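Local coordinates for TBC1 domain family member 22A (Homo sapiens, PDB 2QFZ), which probably acts as a GTPase-activating protein for Rab-family proteins through its TBC domain, the part of the longer homodimeric protein held in this chain, at residues Ile150-Thr155 and Leu254-Pro259; Leu282-Ala287 and Ser323-Glu328; Phe135-Arg140 and Asp190-Met195; Pro142-Val147 and Asn205-Gln210. All coordinates share one frame; numbering follows the deposited sequence.

Contact 1: Ile150-Thr155 and Leu254-Pro259; sequences INDLVT and LMREVP
The carboxylate oxygen OD2 of Asp152 is gripped twice, by the guanidinium of Arg256 and by the side-chain amide of Asn252, two residues ahead of Leu254 in the same loop. Arg256 NE donates to Asp152 OD2 at 2.7 Å, with an N-H...O angle of 155°, and meets it on the syn side, somewhat above the carboxylate plane. The oxygen itself lies close to the guanidinium plane, at its edge. Carboxylate and guanidinium are turned 40° against each other. The second arm of the salt bridge is weak: Arg256 NH2 stays 3.4 Å from Asp152 OD1. Bends at chi2 and chi3 fold the arginine chain back, which brings NE to the acid. Replacing Arg256 by a leucine would remove the charged partner and probably leave Asp152 with Asn252 as its main mate, its carboxylate less firmly held in rotation.

Met255 packs beside this bridge, against both side chain and backbone. Its SD lies 3.8 Å from Asp152 CB and 4.1 Å from Leu153 CD2. A bend at chi3 (55°) brings the methyl group CE of Met255 up to the helix backbone, 3.1 Å from Asp152 O, which also accepts the backbone N-H of Thr155. Thr263 and Trp267 of helix 260-270 touch Met255 as well. A buried acid on helix 150-162, which follows the YxQ signature of the family, is thus tied to the loop between helices 242-251 and 260-270 in the all-helical core of the TBC domain.

Contact 2: Leu282-Ala287 and Ser323-Glu328; sequences LYVCAA and SLLLAE
Val284 and Ala287 pack against Leu325, Leu326 and Glu328 where two helices of the all-helical TBC fold, 276-291 and 319-335, cross steeply: the axes of the segments 282-287 and 323-328 approach to 8.6 Å, their directions 112° apart. No hydrogen bond spans the crossing, which is apolar. Its tight part is built round Leu325, whose CG is anti to the backbone N (chi1 -173°), so that both methyl groups reach the other helix. Leu325 CD1 lies 3.5 Å from Ala287 C and also touches the CB of that residue. CD2 of Leu325 meets Val284 CG1 at 3.9 Å, the two side chains crossing at about a right angle. The other branch of the valine, CG2, comes equally near Leu326 CD2. Leu326 carries the packing on to Leu266 and Thr269 of helix 260-270, while Val284 also rests on Tyr270 of the same helix.

Toward the surface the contact thins out. Glu328, partly exposed, contributes little beyond its first methylene. The rest of the chain bends at chi2 and leads the carboxylate away to a salt bridge between OE1 and Arg331 NE, leaving Glu328 CB 3.9 Å from Ala287 CB.

Contact 3: Phe135-Arg140 and Asp190-Met195; sequences FIWAIR and DTYWCM
The ring of Tyr192 lies with its edge toward helix 124-140, so that the backbone N of Trp137 sits close to the ring plane, 3.6 Å from Tyr192 CE1. The same CE1 touches Trp137 CB at 3.9 Å, near the plane of the indole. The ring of Tyr85, on helix 74-91, also meets that of Tyr192, their planes at about 35°. On the tyrosine's own helix, one face of the Trp193 indole is covered by Tyr192 CD2, 3.9 Å above its centre. The arrangement is a helix-helix contact within the all-helical TBC domain: the axes of the segments 135-140 and 190-195 run 41° apart and no closer than 11.2 Å, and large side chains bridge the wide gap. Tyr192 does so because its CG is anti to the backbone N (chi1 175°), sending the ring straight across.

Ile136 CG2 touches the ring obliquely at Tyr192 CE1, 3.6 Å away, the two side chains crossing at about a right angle. Met195, bent at chi3, brings its terminal methyl CE to 3.7 Å from Trp137 CD1, again obliquely. Beyond the ring, Arg140 passes the hydroxyl with its CD methylene, and the guanidinium goes on to a cation-pi contact with Phe88 and has no direct hydrogen bond to the phenol. An alanine in place of Tyr192 would probably open a gap between Ile136 and Trp193 and leave the water at the hydroxyl without its tyrosine partner. That water links the two helices, 2.7 Å from Tyr192 OH and accepting from Arg140 NE at 3.2 Å.

Contact 4: Pro142-Val147 and Asn205-Gln210; sequences PASGYV and NYTFAQ
The loop 142-147 carries the start of the YxQ signature of TBC domains, whose first two residues here are Tyr146 and Val147; in relatives the glutamine that follows them serves as a catalytic finger. The partner of loop 142-147 is loop 205-210, which closes in a type II turn from Thr207 to Gln210 just before helix 211-227.

The carbonyl oxygen of Tyr206 is the polar centre. A water donates to it at 2.7 Å and also to Ser144 O at 2.9 Å, bridging the two backbones. Ser144 OG adds a weak bond to Tyr206 O at 3.2 Å, and a CA-H...O contact from Ser144 supplements it. At the exposed end, Thr207 CA points a hydrogen at Ala143 O, 3.6 Å away, while the methyl groups Ala143 CB and Thr207 CG2 meet beside it.

Val147 packs on the other partners, Tyr206 and Gln210. Its CB lies 4.0 Å from Tyr206 CD1, set obliquely to the ring, and the ring's hydroxyl is held by the backbone oxygen of Asn251. The CG1 branch of Val147, anti to the backbone N (chi1 -172°), meets Gln210 tip to tip, 3.5 Å from OE1. The amide of that glutamine is fixed by two acceptors of NE2: Asn251 OD1 and, within its own loop, Asn205 O, reached at 2.6 Å with an N-H...O angle of 171° and almost in the amide plane.

Contacts 1, 3 and 4 interlock along the chain and touch, their centres 14 to 17 Å apart. Helix 150-162, of contact 1, touches both others: Val154 CG2 meets Met195 SD of contact 3 at 3.4 Å, and Ile150 CG1 meets Tyr206 CE1 of contact 4 at 3.9 Å. Trp137 CZ3 packs 3.3 Å from Gly145 O, so contact 3 backs the loop of contact 4 that carries the start of the YxQ motif. Tyr146 OH bonds Asp111 OD2 there and, weakly, Asn151 OD1. Contact 2 lies 17 Å from contact 1 but 29 Å from contact 3 (centres), opposite the latter across the chain's centre; Leu254 CD1 touches Val284 CG1 at 3.9 Å.

Contact 1: Ile150-Thr155 and Leu254-Pro259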
loop_
_atom_site.group_PDB
_atom_site.type_symbol
_atom_site.label_atom_id
_atom_site.label_comp_id
_atom_site.label_asym_id
_atom_site.label_seq_id
_atom_site.Cartn_x
_atom_site.Cartn_y
_atom_site.Cartn_z
ATOM N N ILE A 150 0.648 -5.209 8.467
ATOM C CA ILE A 150 1.707 -4.222 8.216
ATOM C C ILE A 150 2.865 -4.827 7.399
ATOM O O ILE A 150 3.490 -4.123 6.631
ATOM C CB ILE A 150 2.287 -3.600 9.483
ATOM C CG1 ILE A 150 1.219 -2.888 10.278
ATOM C CG2 ILE A 150 3.411 -2.576 9.138
ATOM C CD1 ILE A 150 1.791 -2.160 11.473
ATOM N N ASN A 151 3.133 -6.121 7.547
ATOM C CA ASN A 151 4.170 -6.796 6.745
ATOM C C ASN A 151 3.970 -6.658 5.229
ATOM O O ASN A 151 4.937 -6.513 4.490
ATOM C CB ASN A 151 4.280 -8.299 7.167
ATOM C CG ASN A 151 3.006 -9.081 6.912
ATOM O OD1 ASN A 151 1.959 -8.784 7.478
ATOM N ND2 ASN A 151 3.089 -10.080 6.036
ATOM N N ASP A 152 2.712 -6.695 4.770
ATOM C CA ASP A 152 2.376 -6.472 3.342
ATOM C C ASP A 152 2.727 -5.047 2.845
ATOM O O ASP A 152 3.136 -4.839 1.683
ATOM C CB ASP A 152 0.865 -6.677 3.092
ATOM C CG ASP A 152 0.490 -8.115 2.706
ATOM O OD1 ASP A 152 1.369 -8.907 2.272
ATOM O OD2 ASP A 152 -0.729 -8.433 2.807
ATOM N N LEU A 153 2.560 -4.067 3.700
ATOM C CA LEU A 153 2.830 -2.694 3.287
ATOM C C LEU A 153 4.321 -2.436 2.991
ATOM O O LEU A 153 4.655 -1.434 2.360
ATOM C CB LEU A 153 2.260 -1.702 4.306
ATOM C CG LEU A 153 0.814 -1.958 4.726
ATOM C CD1 LEU A 153 0.375 -0.898 5.673
ATOM C CD2 LEU A 153 -0.146 -2.062 3.600
ATOM N N VAL A 154 5.209 -3.352 3.404
ATOM C CA VAL A 154 6.636 -3.262 3.064
ATOM C C VAL A 154 6.858 -3.524 1.566
ATOM O O VAL A 154 7.691 -2.892 0.940
ATOM C CB VAL A 154 7.511 -4.303 3.871
ATOM C CG1 VAL A 154 9.012 -4.219 3.447
ATOM C CG2 VAL A 154 7.372 -4.113 5.378
ATOM N N THR A 155 6.116 -4.480 1.008
ATOM C CA THR A 155 6.424 -5.042 -0.333
ATOM C C THR A 155 6.404 -4.049 -1.512
ATOM O O THR A 155 7.292 -4.080 -2.343
ATOM C CB THR A 155 5.504 -6.273 -0.634
ATOM O OG1 THR A 155 5.508 -7.137 0.511
ATOM C CG2 THR A 155 5.944 -7.040 -1.888
ATOM N N LEU A 254 -6.068 -3.534 0.590
ATOM C CA LEU A 254 -6.498 -4.314 -0.579
ATOM C C LEU A 254 -5.418 -5.183 -1.174
ATOM O O LEU A 254 -5.689 -5.858 -2.187
ATOM C CB LEU A 254 -7.152 -3.433 -1.657
ATOM C CG LEU A 254 -8.607 -3.034 -1.351
ATOM C CD1 LEU A 254 -8.958 -1.892 -2.222
ATOM C CD2 LEU A 254 -9.617 -4.255 -1.527
ATOM N N MET A 255 -4.241 -5.266 -0.515
ATOM C CA MET A 255 -3.143 -6.054 -1.059
ATOM C C MET A 255 -3.403 -7.533 -1.090
ATOM O O MET A 255 -2.756 -8.234 -1.855
ATOM C CB MET A 255 -1.841 -5.805 -0.337
ATOM C CG MET A 255 -1.309 -4.442 -0.556
ATOM S SD MET A 255 0.291 -4.234 0.173
ATOM C CE MET A 255 1.218 -5.576 -0.583
ATOM N N ARG A 256 -4.322 -8.043 -0.270
ATOM C CA ARG A 256 -4.650 -9.487 -0.367
ATOM C C ARG A 256 -5.742 -9.741 -1.377
ATOM O O ARG A 256 -6.137 -10.867 -1.540
ATOM C CB ARG A 256 -5.061 -10.094 0.990
ATOM C CG ARG A 256 -3.994 -10.026 2.099
ATOM C CD ARG A 256 -2.795 -10.978 1.888
ATOM N NE ARG A 256 -1.702 -10.312 1.155
ATOM C CZ ARG A 256 -1.139 -10.736 0.019
ATOM N NH1 ARG A 256 -1.532 -11.868 -0.600
ATOM N NH2 ARG A 256 -0.167 -10.003 -0.510
ATOM N N GLU A 257 -6.266 -8.701 -2.025
ATOM C CA GLU A 257 -7.395 -8.877 -2.941
ATOM C C GLU A 257 -6.981 -8.714 -4.398
ATOM O O GLU A 257 -7.687 -9.175 -5.278
ATOM C CB GLU A 257 -8.551 -7.921 -2.637
ATOM C CG GLU A 257 -8.734 -7.566 -1.181
ATOM C CD GLU A 257 -8.863 -8.776 -0.278
ATOM O OE1 GLU A 257 -9.433 -9.810 -0.720
ATOM O OE2 GLU A 257 -8.388 -8.692 0.883
ATOM N N VAL A 258 -5.836 -8.089 -4.646
ATOM C CA VAL A 258 -5.358 -7.851 -6.015
ATOM C C VAL A 258 -3.872 -8.162 -6.132
ATOM O O VAL A 258 -3.133 -8.182 -5.107
ATOM C CB VAL A 258 -5.590 -6.406 -6.462
ATOM C CG1 VAL A 258 -7.072 -6.045 -6.446
ATOM C CG2 VAL A 258 -4.732 -5.429 -5.601
ATOM N N PRO A 259 -3.415 -8.450 -7.364
ATOM C CA PRO A 259 -1.997 -8.722 -7.557
ATOM C C PRO A 259 -1.077 -7.490 -7.245
ATOM O O PRO A 259 -1.504 -6.351 -7.327
ATOM C CB PRO A 259 -1.912 -9.102 -9.045
ATOM C CG PRO A 259 -3.295 -9.332 -9.503
ATOM C CD PRO A 259 -4.205 -8.631 -8.603
#

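Contact 2: Leu282-Ala287 and Ser323-Glu328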
loop_
_atom_site.group_PDB
_atom_site.type_symbol
_atom_site.label_atom_id
_atom_site.label_comp_id
_atom_site.label_asym_id
_atom_site.label_seq_id
_atom_site.Cartn_x
_atom_site.Cartn_y
_atom_site.Cartn_z
ATOM N N LEU A 282 -11.176 4.388 1.189
ATOM C CA LEU A 282 -12.581 4.045 1.420
ATOM C C LEU A 282 -13.403 3.953 0.128
ATOM O O LEU A 282 -14.142 3.026 -0.065
ATOM C CB LEU A 282 -13.252 5.074 2.327
ATOM C CG LEU A 282 -12.728 5.307 3.734
ATOM C CD1 LEU A 282 -13.865 5.801 4.606
ATOM C CD2 LEU A 282 -12.110 4.051 4.337
ATOM N N TYR A 283 -13.250 4.943 -0.745
ATOM C CA TYR A 283 -13.992 5.022 -2.006
ATOM C C TYR A 283 -13.542 3.988 -2.994
ATOM O O TYR A 283 -14.338 3.578 -3.790
ATOM C CB TYR A 283 -13.837 6.412 -2.633
ATOM C CG TYR A 283 -14.419 7.445 -1.754
ATOM C CD1 TYR A 283 -15.800 7.689 -1.738
ATOM C CD2 TYR A 283 -13.625 8.148 -0.888
ATOM C CE1 TYR A 283 -16.364 8.649 -0.853
ATOM C CE2 TYR A 283 -14.175 9.105 -0.013
ATOM C CZ TYR A 283 -15.534 9.338 -0.010
ATOM O OH TYR A 283 -16.035 10.301 0.829
ATOM N N VAL A 284 -12.253 3.617 -2.966
ATOM C CA VAL A 284 -11.743 2.525 -3.781
ATOM C C VAL A 284 -12.375 1.199 -3.320
ATOM O O VAL A 284 -12.744 0.334 -4.159
ATOM C CB VAL A 284 -10.169 2.471 -3.781
ATOM C CG1 VAL A 284 -9.647 1.212 -4.517
ATOM C CG2 VAL A 284 -9.603 3.739 -4.416
ATOM N N CYS A 285 -12.505 1.031 -1.999
ATOM C CA CYS A 285 -13.155 -0.156 -1.458
ATOM C C CYS A 285 -14.646 -0.258 -1.909
ATOM O O CYS A 285 -15.128 -1.339 -2.232
ATOM C CB CYS A 285 -13.025 -0.208 0.070
ATOM S SG CYS A 285 -11.361 -0.771 0.653
ATOM N N ALA A 286 -15.332 0.867 -1.908
ATOM C CA ALA A 286 -16.737 0.946 -2.330
ATOM C C ALA A 286 -16.899 0.592 -3.803
ATOM O O ALA A 286 -17.766 -0.222 -4.158
ATOM C CB ALA A 286 -17.305 2.328 -2.016
ATOM N N ALA A 287 -16.023 1.153 -4.644
ATOM C CA ALA A 287 -15.954 0.802 -6.073
ATOM C C ALA A 287 -15.547 -0.663 -6.332
ATOM O O ALA A 287 -16.046 -1.328 -7.263
ATOM C CB ALA A 287 -15.051 1.775 -6.819
ATOM N N SER A 323 -7.232 1.510 -13.492
ATOM C CA SER A 323 -7.640 2.845 -13.953
ATOM C C SER A 323 -9.145 3.012 -13.898
ATOM O O SER A 323 -9.644 4.061 -13.491
ATOM C CB SER A 323 -7.190 3.124 -15.415
ATOM O OG SER A 323 -5.832 2.760 -15.606
ATOM N N LEU A 324 -9.871 1.985 -14.320
ATOM C CA LEU A 324 -11.335 1.992 -14.193
ATOM C C LEU A 324 -11.782 2.046 -12.737
ATOM O O LEU A 324 -12.602 2.888 -12.376
ATOM C CB LEU A 324 -11.933 0.772 -14.887
ATOM C CG LEU A 324 -11.852 0.818 -16.420
ATOM N N LEU A 325 -11.218 1.184 -11.885
ATOM C CA LEU A 325 -11.551 1.200 -10.463
ATOM C C LEU A 325 -11.332 2.600 -9.847
ATOM O O LEU A 325 -12.184 3.141 -9.094
ATOM C CB LEU A 325 -10.738 0.121 -9.727
ATOM C CG LEU A 325 -11.035 -0.156 -8.256
ATOM C CD1 LEU A 325 -12.494 -0.681 -8.124
ATOM C CD2 LEU A 325 -10.009 -1.128 -7.664
ATOM N N LEU A 326 -10.218 3.227 -10.191
ATOM C CA LEU A 326 -9.924 4.547 -9.636
ATOM C C LEU A 326 -10.870 5.630 -10.168
ATOM O O LEU A 326 -11.222 6.579 -9.427
ATOM C CB LEU A 326 -8.460 4.927 -9.890
ATOM C CG LEU A 326 -7.398 4.182 -9.086
ATOM C CD1 LEU A 326 -5.925 4.398 -9.678
ATOM C CD2 LEU A 326 -7.457 4.588 -7.619
ATOM N N ALA A 327 -11.271 5.512 -11.438
ATOM C CA ALA A 327 -12.202 6.465 -12.053
ATOM C C ALA A 327 -13.579 6.405 -11.376
ATOM O O ALA A 327 -14.163 7.434 -11.055
ATOM C CB ALA A 327 -12.300 6.245 -13.624
ATOM N N GLU A 328 -14.057 5.190 -11.114
ATOM C CA GLU A 328 -15.254 4.937 -10.297
ATOM C C GLU A 328 -15.166 5.449 -8.853
ATOM O O GLU A 328 -16.063 6.136 -8.375
ATOM C CB GLU A 328 -15.557 3.430 -10.318
ATOM C CG GLU A 328 -15.980 2.999 -11.711
ATOM C CD GLU A 328 -16.971 4.026 -12.286
ATOM O OE1 GLU A 328 -18.105 4.095 -11.744
ATOM O OE2 GLU A 328 -16.582 4.812 -13.196
#

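Contact 3: Phe135-Arg140 and Asp190-Met195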
loop_
_atom_site.group_PDB
_atom_site.type_symbol
_atom_site.label_atom_id
_atom_site.label_comp_id
_atom_site.label_asym_id
_atom_site.label_seq_id
_atom_site.Cartn_x
_atom_site.Cartn_y
_atom_site.Cartn_z
ATOM N N PHE A 135 10.554 -5.342 12.544
ATOM C CA PHE A 135 10.993 -5.330 13.958
ATOM C C PHE A 135 11.372 -3.910 14.466
ATOM O O PHE A 135 10.961 -3.490 15.577
ATOM C CB PHE A 135 12.156 -6.331 14.153
ATOM C CG PHE A 135 12.618 -6.469 15.580
ATOM C CD1 PHE A 135 12.020 -7.373 16.428
ATOM C CD2 PHE A 135 13.659 -5.703 16.066
ATOM C CE1 PHE A 135 12.432 -7.491 17.765
ATOM C CE2 PHE A 135 14.074 -5.817 17.406
ATOM C CZ PHE A 135 13.457 -6.718 18.242
ATOM N N ILE A 136 12.127 -3.158 13.667
ATOM C CA ILE A 136 12.492 -1.773 14.055
ATOM C C ILE A 136 11.262 -0.850 14.125
ATOM O O ILE A 136 11.085 -0.089 15.091
ATOM C CB ILE A 136 13.592 -1.193 13.118
ATOM C CG1 ILE A 136 14.955 -1.834 13.448
ATOM C CG2 ILE A 136 13.718 0.332 13.228
ATOM C CD1 ILE A 136 16.049 -1.487 12.426
ATOM N N TRP A 137 10.392 -0.919 13.115
ATOM C CA TRP A 137 9.135 -0.149 13.152
ATOM C C TRP A 137 8.321 -0.416 14.453
ATOM O O TRP A 137 7.833 0.513 15.103
ATOM C CB TRP A 137 8.278 -0.418 11.901
ATOM C CG TRP A 137 7.190 0.547 11.845
ATOM C CD1 TRP A 137 7.206 1.753 11.224
ATOM C CD2 TRP A 137 5.919 0.429 12.474
ATOM N NE1 TRP A 137 5.997 2.402 11.420
ATOM C CE2 TRP A 137 5.194 1.607 12.185
ATOM C CE3 TRP A 137 5.292 -0.586 13.232
ATOM C CZ2 TRP A 137 3.897 1.820 12.644
ATOM C CZ3 TRP A 137 4.000 -0.344 13.715
ATOM C CH2 TRP A 137 3.328 0.835 13.405
ATOM N N ALA A 138 8.218 -1.695 14.819
ATOM C CA ALA A 138 7.420 -2.164 15.963
ATOM C C ALA A 138 7.977 -1.665 17.296
ATOM O O ALA A 138 7.235 -1.163 18.110
ATOM C CB ALA A 138 7.349 -3.668 15.961
ATOM N N ILE A 139 9.284 -1.763 17.503
ATOM C CA ILE A 139 9.846 -1.254 18.760
ATOM C C ILE A 139 9.781 0.291 18.838
ATOM O O ILE A 139 9.654 0.833 19.909
ATOM C CB ILE A 139 11.259 -1.845 19.079
ATOM C CG1 ILE A 139 12.319 -1.303 18.147
ATOM C CG2 ILE A 139 11.223 -3.406 19.011
ATOM C CD1 ILE A 139 13.603 -2.148 18.132
ATOM N N ARG A 140 9.832 0.982 17.697
ATOM C CA ARG A 140 9.697 2.431 17.669
ATOM C C ARG A 140 8.257 2.941 17.685
ATOM O O ARG A 140 8.019 4.155 17.767
ATOM C CB ARG A 140 10.490 3.019 16.482
ATOM C CG ARG A 140 11.985 2.738 16.645
ATOM C CD ARG A 140 12.852 3.460 15.670
ATOM N NE ARG A 140 12.813 4.887 15.910
ATOM C CZ ARG A 140 13.557 5.524 16.816
ATOM N NH1 ARG A 140 14.415 4.873 17.587
ATOM N NH2 ARG A 140 13.442 6.828 16.946
ATOM N N ASP A 190 15.373 3.398 2.695
ATOM C CA ASP A 190 14.342 4.085 1.887
ATOM C C ASP A 190 12.961 3.436 2.114
ATOM O O ASP A 190 11.953 4.111 2.356
ATOM C CB ASP A 190 14.734 4.031 0.387
ATOM C CG ASP A 190 16.029 4.845 0.059
ATOM O OD1 ASP A 190 16.656 5.492 0.991
ATOM O OD2 ASP A 190 16.396 4.873 -1.156
ATOM N N THR A 191 12.947 2.117 2.099
ATOM C CA THR A 191 11.720 1.335 2.307
ATOM C C THR A 191 11.136 1.589 3.700
ATOM O O THR A 191 9.901 1.843 3.845
ATOM C CB THR A 191 11.974 -0.134 2.061
ATOM O OG1 THR A 191 12.405 -0.297 0.719
ATOM C CG2 THR A 191 10.700 -0.997 2.284
ATOM N N TYR A 192 11.997 1.592 4.716
ATOM C CA TYR A 192 11.545 1.902 6.109
ATOM C C TYR A 192 10.926 3.297 6.199
ATOM O O TYR A 192 9.856 3.454 6.790
ATOM C CB TYR A 192 12.686 1.733 7.142
ATOM C CG TYR A 192 12.330 2.135 8.568
ATOM C CD1 TYR A 192 11.799 1.208 9.481
ATOM C CD2 TYR A 192 12.502 3.442 9.001
ATOM C CE1 TYR A 192 11.466 1.580 10.748
ATOM C CE2 TYR A 192 12.147 3.811 10.286
ATOM C CZ TYR A 192 11.634 2.882 11.146
ATOM O OH TYR A 192 11.310 3.272 12.425
ATOM N N TRP A 193 11.606 4.320 5.679
ATOM C CA TRP A 193 11.105 5.683 5.868
ATOM C C TRP A 193 9.807 5.944 5.120
ATOM O O TRP A 193 8.924 6.618 5.627
ATOM C CB TRP A 193 12.169 6.737 5.511
ATOM C CG TRP A 193 13.319 6.785 6.483
ATOM C CD1 TRP A 193 14.618 6.471 6.217
ATOM C CD2 TRP A 193 13.273 7.139 7.879
ATOM N NE1 TRP A 193 15.380 6.643 7.318
ATOM C CE2 TRP A 193 14.581 7.032 8.368
ATOM C CE3 TRP A 193 12.250 7.542 8.754
ATOM C CZ2 TRP A 193 14.918 7.311 9.718
ATOM C CZ3 TRP A 193 12.582 7.833 10.101
ATOM C CH2 TRP A 193 13.904 7.714 10.558
ATOM N N CYS A 194 9.691 5.403 3.924
ATOM C CA CYS A 194 8.495 5.590 3.096
ATOM C C CYS A 194 7.300 4.816 3.633
ATOM O O CYS A 194 6.213 5.376 3.725
ATOM C CB CYS A 194 8.812 5.270 1.631
ATOM S SG CYS A 194 9.814 6.602 0.859
ATOM N N MET A 195 7.519 3.575 4.051
ATOM C CA MET A 195 6.525 2.820 4.827
ATOM C C MET A 195 6.105 3.542 6.107
ATOM O O MET A 195 4.916 3.649 6.379
ATOM C CB MET A 195 7.026 1.414 5.156
ATOM C CG MET A 195 5.959 0.434 5.605
ATOM S SD MET A 195 6.585 -0.989 6.563
ATOM C CE MET A 195 7.292 -0.131 8.024
HETATM O O HOH W 1 11.168 5.856 13.292
#

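Contact 4: Pro142-Val147 and Asn205-Gln210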
loop_
_atom_site.group_PDB
_atom_site.type_symbol
_atom_site.label_atom_id
_atom_site.label_comp_id
_atom_site.label_asym_id
_atom_site.label_seq_id
_atom_site.Cartn_x
_atom_site.Cartn_y
_atom_site.Cartn_z
ATOM N N PRO A 142 5.418 1.771 19.947
ATOM C CA PRO A 142 4.955 0.840 20.985
ATOM C C PRO A 142 3.444 0.820 21.206
ATOM O O PRO A 142 2.950 -0.148 21.778
ATOM C CB PRO A 142 5.680 1.331 22.248
ATOM C CG PRO A 142 5.979 2.799 21.991
ATOM C CD PRO A 142 6.206 2.891 20.508
ATOM N N ALA A 143 2.724 1.868 20.798
ATOM C CA ALA A 143 1.240 1.812 20.812
ATOM C C ALA A 143 0.630 0.747 19.853
ATOM O O ALA A 143 -0.497 0.298 20.059
ATOM C CB ALA A 143 0.653 3.148 20.526
ATOM N N SER A 144 1.380 0.361 18.822
ATOM C CA SER A 144 0.955 -0.643 17.847
ATOM C C SER A 144 1.708 -1.946 18.033
ATOM O O SER A 144 1.118 -3.000 18.132
ATOM C CB SER A 144 1.257 -0.151 16.434
ATOM O OG SER A 144 0.540 1.016 16.127
ATOM N N GLY A 145 3.029 -1.863 18.037
ATOM C CA GLY A 145 3.860 -3.058 17.997
ATOM C C GLY A 145 3.719 -3.662 16.624
ATOM O O GLY A 145 3.426 -2.959 15.689
ATOM N N TYR A 146 3.917 -4.978 16.505
ATOM C CA TYR A 146 3.712 -5.651 15.242
ATOM C C TYR A 146 2.265 -6.102 15.132
ATOM O O TYR A 146 1.762 -6.780 16.017
ATOM C CB TYR A 146 4.638 -6.854 15.085
ATOM C CG TYR A 146 4.311 -7.658 13.849
ATOM C CD1 TYR A 146 4.499 -7.120 12.587
ATOM C CD2 TYR A 146 3.805 -8.947 13.943
ATOM C CE1 TYR A 146 4.164 -7.833 11.442
ATOM C CE2 TYR A 146 3.481 -9.652 12.830
ATOM C CZ TYR A 146 3.670 -9.099 11.572
ATOM O OH TYR A 146 3.358 -9.821 10.432
ATOM N N VAL A 147 1.598 -5.713 14.052
ATOM C CA VAL A 147 0.235 -6.222 13.761
ATOM C C VAL A 147 0.279 -6.927 12.403
ATOM O O VAL A 147 0.668 -6.317 11.447
ATOM C CB VAL A 147 -0.788 -5.055 13.729
ATOM C CG1 VAL A 147 -2.233 -5.576 13.634
ATOM C CG2 VAL A 147 -0.626 -4.178 14.952
ATOM N N ASN A 205 -5.334 2.624 12.732
ATOM C CA ASN A 205 -5.544 1.259 12.184
ATOM C C ASN A 205 -4.877 0.171 12.974
ATOM O O ASN A 205 -5.298 -0.974 12.888
ATOM C CB ASN A 205 -5.051 1.153 10.724
ATOM C CG ASN A 205 -6.005 1.769 9.742
ATOM O OD1 ASN A 205 -6.936 2.455 10.134
ATOM N ND2 ASN A 205 -5.787 1.510 8.452
ATOM N N TYR A 206 -3.837 0.521 13.730
ATOM C CA TYR A 206 -2.923 -0.469 14.299
ATOM C C TYR A 206 -2.628 -0.323 15.804
ATOM O O TYR A 206 -1.871 -1.109 16.343
ATOM C CB TYR A 206 -1.622 -0.522 13.493
ATOM C CG TYR A 206 -1.861 -0.805 12.016
ATOM C CD1 TYR A 206 -2.347 -2.058 11.592
ATOM C CD2 TYR A 206 -1.650 0.162 11.053
ATOM C CE1 TYR A 206 -2.601 -2.315 10.227
ATOM C CE2 TYR A 206 -1.889 -0.099 9.691
ATOM C CZ TYR A 206 -2.350 -1.335 9.299
ATOM O OH TYR A 206 -2.610 -1.559 7.982
ATOM N N THR A 207 -3.270 0.629 16.463
ATOM C CA THR A 207 -3.295 0.641 17.900
ATOM C C THR A 207 -4.162 -0.517 18.474
ATOM O O THR A 207 -4.767 -1.313 17.713
ATOM C CB THR A 207 -3.657 2.056 18.438
ATOM O OG1 THR A 207 -4.924 2.525 17.905
ATOM C CG2 THR A 207 -2.540 3.025 18.047
ATOM N N PHE A 208 -4.139 -0.646 19.806
ATOM C CA PHE A 208 -4.904 -1.657 20.559
ATOM C C PHE A 208 -6.366 -1.743 20.110
ATOM O O PHE A 208 -7.099 -0.748 20.171
ATOM C CB PHE A 208 -4.847 -1.327 22.064
ATOM C CG PHE A 208 -5.361 -2.424 22.944
ATOM C CD1 PHE A 208 -4.589 -3.542 23.191
ATOM C CD2 PHE A 208 -6.616 -2.341 23.516
ATOM C CE1 PHE A 208 -5.054 -4.556 23.986
ATOM C CE2 PHE A 208 -7.096 -3.355 24.321
ATOM C CZ PHE A 208 -6.321 -4.463 24.561
ATOM N N ALA A 209 -6.785 -2.925 19.644
ATOM C CA ALA A 209 -8.163 -3.127 19.168
ATOM C C ALA A 209 -8.449 -2.481 17.813
ATOM O O ALA A 209 -9.608 -2.460 17.368
ATOM C CB ALA A 209 -9.186 -2.590 20.207
ATOM N N GLN A 210 -7.417 -1.912 17.197
ATOM C CA GLN A 210 -7.444 -1.390 15.829
ATOM C C GLN A 210 -8.680 -0.567 15.468
ATOM O O GLN A 210 -9.375 -0.911 14.510
ATOM C CB GLN A 210 -7.306 -2.558 14.856
ATOM C CG GLN A 210 -6.001 -3.313 15.005
ATOM C CD GLN A 210 -5.699 -4.162 13.811
ATOM O OE1 GLN A 210 -5.723 -5.386 13.884
ATOM N NE2 GLN A 210 -5.433 -3.523 12.698
HETATM O O HOH W 2 -1.774 -3.111 18.168
#